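Local coordinates for protein Serpin48 (Tenebrio molitor, PDB 3OZQ) that acts as a highly specific serpin in insect innate immunity, where it inhibits the serine protease SPE, at residues S40-L45 and Q62-V67; E10-V15 and K78-K83. All coordinates share one frame; numbering follows the deposited sequence.

Interaction 1: S40-L45 and Q62-V67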
loop_
_atom_site.group_PDB
_atom_site.type_symbol
_atom_site.label_atom_id
_atom_site.label_comp_id
_atom_site.label_asym_id
_atom_site.label_seq_id
_atom_site.Cartn_x
_atom_site.Cartn_y
_atom_site.Cartn_z
ATOM N N SER A 40 -4.489 -2.687 0.678
ATOM C CA SER A 40 -4.457 -3.990 0.022
ATOM C C SER A 40 -4.278 -5.130 1.040
ATOM O O SER A 40 -4.972 -6.159 0.986
ATOM C CB SER A 40 -3.369 -4.013 -1.061
ATOM O OG SER A 40 -3.613 -5.029 -2.019
ATOM N N ALA A 41 -3.349 -4.940 1.971
ATOM C CA ALA A 41 -3.149 -5.903 3.034
ATOM C C ALA A 41 -4.488 -6.130 3.746
ATOM O O ALA A 41 -4.853 -7.266 4.074
ATOM C CB ALA A 41 -2.091 -5.402 4.007
ATOM N N ALA A 42 -5.216 -5.041 3.976
ATOM C CA ALA A 42 -6.490 -5.098 4.686
ATOM C C ALA A 42 -7.510 -5.961 3.951
ATOM O O ALA A 42 -8.217 -6.746 4.568
ATOM C CB ALA A 42 -7.044 -3.694 4.923
ATOM N N THR A 43 -7.593 -5.824 2.632
ATOM C CA THR A 43 -8.516 -6.670 1.883
ATOM C C THR A 43 -8.131 -8.167 1.907
ATOM O O THR A 43 -8.987 -9.058 1.844
ATOM C CB THR A 43 -8.602 -6.219 0.435
ATOM O OG1 THR A 43 -7.316 -6.356 -0.176
ATOM C CG2 THR A 43 -9.079 -4.768 0.363
ATOM N N LEU A 44 -6.836 -8.444 1.967
ATOM C CA LEU A 44 -6.385 -9.824 1.999
ATOM C C LEU A 44 -6.699 -10.428 3.358
ATOM O O LEU A 44 -7.239 -11.536 3.467
ATOM C CB LEU A 44 -4.890 -9.898 1.686
ATOM C CG LEU A 44 -4.342 -11.310 1.513
ATOM C CD1 LEU A 44 -5.285 -12.104 0.642
ATOM C CD2 LEU A 44 -2.917 -11.277 0.902
ATOM N N LEU A 45 -6.403 -9.675 4.403
ATOM C CA LEU A 45 -6.685 -10.137 5.749
ATOM C C LEU A 45 -8.200 -10.318 5.959
ATOM O O LEU A 45 -8.636 -11.184 6.718
ATOM C CB LEU A 45 -6.134 -9.146 6.757
ATOM C CG LEU A 45 -6.218 -9.611 8.207
ATOM C CD1 LEU A 45 -5.244 -10.744 8.469
ATOM C CD2 LEU A 45 -5.957 -8.454 9.156
ATOM N N GLN A 62 -11.814 -6.745 14.790
ATOM C CA GLN A 62 -11.526 -5.703 15.765
ATOM C C GLN A 62 -10.390 -4.821 15.289
ATOM O O GLN A 62 -10.473 -3.599 15.395
ATOM C CB GLN A 62 -11.167 -6.332 17.123
ATOM C CG GLN A 62 -10.638 -5.372 18.206
ATOM C CD GLN A 62 -9.674 -6.053 19.194
ATOM O OE1 GLN A 62 -9.375 -7.236 19.065
ATOM N NE2 GLN A 62 -9.178 -5.299 20.166
ATOM N N VAL A 63 -9.324 -5.425 14.765
ATOM C CA VAL A 63 -8.166 -4.630 14.346
ATOM C C VAL A 63 -8.406 -3.883 13.036
ATOM O O VAL A 63 -7.940 -2.763 12.855
ATOM C CB VAL A 63 -6.840 -5.448 14.306
ATOM C CG1 VAL A 63 -7.109 -6.908 14.529
ATOM C CG2 VAL A 63 -6.099 -5.213 12.997
ATOM N N LEU A 64 -9.150 -4.492 12.127
ATOM C CA LEU A 64 -9.479 -3.797 10.901
ATOM C C LEU A 64 -10.500 -2.718 11.224
ATOM O O LEU A 64 -10.905 -1.957 10.344
ATOM C CB LEU A 64 -10.002 -4.769 9.843
ATOM C CG LEU A 64 -8.951 -5.742 9.288
ATOM C CD1 LEU A 64 -9.541 -6.577 8.165
ATOM C CD2 LEU A 64 -7.715 -5.006 8.802
ATOM N N HIS A 65 -10.871 -2.643 12.507
ATOM C CA HIS A 65 -11.964 -1.790 12.976
ATOM C C HIS A 65 -13.048 -1.823 11.899
ATOM O O HIS A 65 -13.688 -0.819 11.588
ATOM C CB HIS A 65 -11.490 -0.361 13.347
ATOM C CG HIS A 65 -10.984 -0.223 14.764
ATOM N ND1 HIS A 65 -11.829 -0.127 15.848
ATOM C CD2 HIS A 65 -9.726 -0.133 15.270
ATOM C CE1 HIS A 65 -11.117 -0.003 16.957
ATOM N NE2 HIS A 65 -9.838 -0.012 16.639
ATOM N N PHE A 66 -13.217 -3.016 11.336
ATOM C CA PHE A 66 -14.206 -3.309 10.301
ATOM C C PHE A 66 -15.568 -3.693 10.889
ATOM O O PHE A 66 -15.660 -4.091 12.050
ATOM C CB PHE A 66 -13.707 -4.451 9.421
ATOM C CG PHE A 66 -14.286 -4.439 8.045
ATOM C CD1 PHE A 66 -15.159 -3.431 7.658
ATOM C CD2 PHE A 66 -13.959 -5.428 7.134
ATOM C CE1 PHE A 66 -15.702 -3.408 6.388
ATOM C CE2 PHE A 66 -14.494 -5.416 5.861
ATOM C CZ PHE A 66 -15.366 -4.402 5.484
ATOM N N VAL A 67 -16.616 -3.597 10.075
ATOM C CA VAL A 67 -17.992 -3.754 10.561
ATOM C C VAL A 67 -18.384 -5.198 10.883
ATOM O O VAL A 67 -17.826 -6.153 10.334
ATOM C CB VAL A 67 -19.024 -3.165 9.573
ATOM C CG1 VAL A 67 -18.651 -1.737 9.199
ATOM C CG2 VAL A 67 -19.148 -4.051 8.330
#
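Leu64 reaches across to helix 38-50 and meets it at two residues one turn apart, Ala42 and Leu45. Its CB stands back, and contact begins at the branch point, where Leu64 CG lies 4.0 Å from Leu45 CD2. With CG anti to the carbonyl carbon (chi1 -69°), the two methyls go forward onto the helix surface and divide the work there. CD1 of Leu64 comes 3.8 Å from the backbone O of Ala42, a van der Waals contact of methyl with carbonyl oxygen. Leu64 CD2 meets two side chains, Leu45 CD2 at 3.9 Å and Ala42 CB at 4.1 Å. One methyl of Leu45 thus touches CG and both methyls of Leu64, the two leucines crossing at a slant. No hydrogen bond joins the segments, and all three residues are buried. Beyond the pair, Leu45 also packs on Leu283 of helix 279-286, while Leu44 and Ser40 turn to strands 90-100 and 163-174. Leu64 sits just where helix 54-63 ends in a Schellman motif at His65. The residue just past helix C thus packs on helix B of the serpin fold; the start of helix B enters the shutter region through the Ser40 OG to Asn167 OD1 hydrogen bond.

Interaction 2: E10-V15 and K78-K83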
loop_
_atom_site.group_PDB
_atom_site.type_symbol
_atom_site.label_atom_id
_atom_site.label_comp_id
_atom_site.label_asym_id
_atom_site.label_seq_id
_atom_site.Cartn_x
_atom_site.Cartn_y
_atom_site.Cartn_z
ATOM N N GLU A 10 -17.532 4.204 5.796
ATOM C CA GLU A 10 -16.654 3.923 6.922
ATOM C C GLU A 10 -15.731 2.729 6.716
ATOM O O GLU A 10 -14.987 2.350 7.627
ATOM C CB GLU A 10 -17.463 3.725 8.198
ATOM C CG GLU A 10 -18.263 2.448 8.202
ATOM C CD GLU A 10 -19.715 2.690 8.529
ATOM O OE1 GLU A 10 -20.180 3.844 8.375
ATOM O OE2 GLU A 10 -20.387 1.723 8.946
ATOM N N PHE A 11 -15.781 2.113 5.540
ATOM C CA PHE A 11 -14.713 1.180 5.197
ATOM C C PHE A 11 -13.545 1.969 4.607
ATOM O O PHE A 11 -12.399 1.780 5.021
ATOM C CB PHE A 11 -15.164 0.070 4.246
ATOM C CG PHE A 11 -14.038 -0.816 3.804
ATOM C CD1 PHE A 11 -13.391 -1.635 4.712
ATOM C CD2 PHE A 11 -13.600 -0.804 2.491
ATOM C CE1 PHE A 11 -12.339 -2.440 4.315
ATOM C CE2 PHE A 11 -12.547 -1.610 2.086
ATOM C CZ PHE A 11 -11.916 -2.427 2.994
ATOM N N PRO A 12 -13.836 2.861 3.644
ATOM C CA PRO A 12 -12.814 3.807 3.192
ATOM C C PRO A 12 -12.214 4.533 4.385
ATOM O O PRO A 12 -11.022 4.830 4.404
ATOM C CB PRO A 12 -13.614 4.778 2.334
ATOM C CG PRO A 12 -14.700 3.937 1.763
ATOM C CD PRO A 12 -15.078 2.989 2.861
ATOM N N ASN A 13 -13.043 4.787 5.389
ATOM C CA ASN A 13 -12.605 5.490 6.586
ATOM C C ASN A 13 -11.726 4.624 7.493
ATOM O O ASN A 13 -10.773 5.118 8.096
ATOM C CB ASN A 13 -13.827 6.005 7.356
ATOM C CG ASN A 13 -13.599 7.364 7.976
ATOM O OD1 ASN A 13 -14.308 8.326 7.667
ATOM N ND2 ASN A 13 -12.610 7.454 8.859
ATOM N N ALA A 14 -12.047 3.335 7.591
ATOM C CA ALA A 14 -11.274 2.420 8.432
ATOM C C ALA A 14 -9.865 2.198 7.886
ATOM O O ALA A 14 -8.910 2.055 8.647
ATOM C CB ALA A 14 -12.003 1.084 8.597
ATOM N N VAL A 15 -9.748 2.173 6.564
ATOM C CA VAL A 15 -8.460 2.035 5.902
ATOM C C VAL A 15 -7.565 3.233 6.221
ATOM O O VAL A 15 -6.375 3.079 6.530
ATOM C CB VAL A 15 -8.649 1.946 4.385
ATOM C CG1 VAL A 15 -7.298 1.996 3.669
ATOM C CG2 VAL A 15 -9.438 0.681 4.017
ATOM N N LYS A 78 -16.126 -5.451 -1.544
ATOM C CA LYS A 78 -16.410 -5.737 -2.935
ATOM C C LYS A 78 -16.572 -4.436 -3.718
ATOM O O LYS A 78 -16.130 -4.343 -4.862
ATOM C CB LYS A 78 -17.672 -6.590 -3.043
ATOM C CG LYS A 78 -18.161 -6.831 -4.455
ATOM C CD LYS A 78 -17.302 -7.835 -5.192
ATOM C CE LYS A 78 -17.983 -8.274 -6.482
ATOM N NZ LYS A 78 -19.300 -8.943 -6.232
ATOM N N GLU A 79 -17.187 -3.430 -3.098
ATOM C CA GLU A 79 -17.376 -2.141 -3.777
ATOM C C GLU A 79 -16.061 -1.390 -4.019
ATOM O O GLU A 79 -15.770 -0.983 -5.144
ATOM C CB GLU A 79 -18.402 -1.249 -3.057
ATOM C CG GLU A 79 -18.750 0.033 -3.847
ATOM C CD GLU A 79 -19.953 0.800 -3.284
ATOM O OE1 GLU A 79 -19.777 1.550 -2.297
ATOM O OE2 GLU A 79 -21.077 0.663 -3.832
ATOM N N VAL A 80 -15.262 -1.206 -2.974
ATOM C CA VAL A 80 -13.992 -0.503 -3.144
ATOM C C VAL A 80 -13.124 -1.166 -4.215
ATOM O O VAL A 80 -12.646 -0.503 -5.135
ATOM C CB VAL A 80 -13.201 -0.376 -1.823
ATOM C CG1 VAL A 80 -13.937 0.525 -0.852
ATOM C CG2 VAL A 80 -12.965 -1.742 -1.211
ATOM N N LEU A 81 -12.933 -2.476 -4.114
ATOM C CA LEU A 81 -12.088 -3.173 -5.078
ATOM C C LEU A 81 -12.545 -3.012 -6.531
ATOM O O LEU A 81 -11.723 -2.898 -7.438
ATOM C CB LEU A 81 -11.971 -4.654 -4.732
ATOM C CG LEU A 81 -10.972 -5.005 -3.631
ATOM C CD1 LEU A 81 -10.956 -6.514 -3.432
ATOM C CD2 LEU A 81 -9.584 -4.479 -3.973
ATOM N N SER A 82 -13.853 -3.025 -6.752
ATOM C CA SER A 82 -14.386 -2.889 -8.103
ATOM C C SER A 82 -14.086 -1.512 -8.714
ATOM O O SER A 82 -13.982 -1.370 -9.931
ATOM C CB SER A 82 -15.894 -3.141 -8.102
ATOM O OG SER A 82 -16.576 -2.076 -7.460
ATOM N N LYS A 83 -13.953 -0.495 -7.872
ATOM C CA LYS A 83 -13.742 0.864 -8.370
ATOM C C LYS A 83 -12.275 1.196 -8.661
ATOM O O LYS A 83 -11.982 2.073 -9.473
ATOM C CB LYS A 83 -14.342 1.885 -7.404
ATOM C CG LYS A 83 -15.855 1.797 -7.313
ATOM C CD LYS A 83 -16.412 2.711 -6.241
ATOM C CE LYS A 83 -17.927 2.572 -6.160
ATOM N NZ LYS A 83 -18.546 3.592 -5.268
#
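Phe11 and Val80 carry this wholly apolar contact, meeting edge to methyl. The ring offers its CD2-CE2 edge to the valine, and the two side chains cross at about a right angle. Val80 CG2 comes to 3.3 Å from Phe11 CE2, tight for two carbons, while CG1 lies in the ring plane 3.6 Å from Phe11 CD2. Both methyls therefore bear on the rim of the ring and neither sits over a face. Phe11 carries its CG anti to the backbone N (chi1 175°), which sends the ring out from its helix to the valine. One face of the same ring is backed by Val15 CG2, 4.1 Å above the plane and offset toward the rim. The ring also meets that of Phe66, planes at about 35°. Pro12 adds a looser touch, its CG lying 4.4 Å from Val80 CG1. In serpin terms helix A here lies beside helix D, and Phe39 of helix B touches both Val15 and Val80. With an alanine in place of Phe11, the methyls of Val80 would probably lose the ring edge they rest on, and the ring of Phe66 its aromatic neighbour. No polar interaction joins the two segments. Within helix 70-83, Ser82 OG gives a hydrogen bond to the backbone O of Glu79, 2.7 Å long, with the donor tilted 23° from the carbonyl plane. Glu79 OE1 makes a long salt bridge with Lys83 NZ (3.8 Å), and Gln9 NE2, just ahead of residues 10-15, gives the same oxygen a hydrogen bond.

In the fold
From the N terminus the chain enters helix 10-29, whose first turns hold one half of interaction 2, and then passes through helix 38-50 and helix 54-63. Interaction 1 closes the short loop between residues 45 and 62. The chain goes on into helix 70-83, whose last turns return to residues 10-15 and close the wider loop, so interaction 1 is nested inside interaction 2. Their centres lie about 10 Å apart, and the two contacts touch directly. Phe66 packs its ring against that of Phe11, and Ala14 CB meets the backbone around Leu64. The residues after helix 54-63 thus tie the four helices of the N-terminal region together.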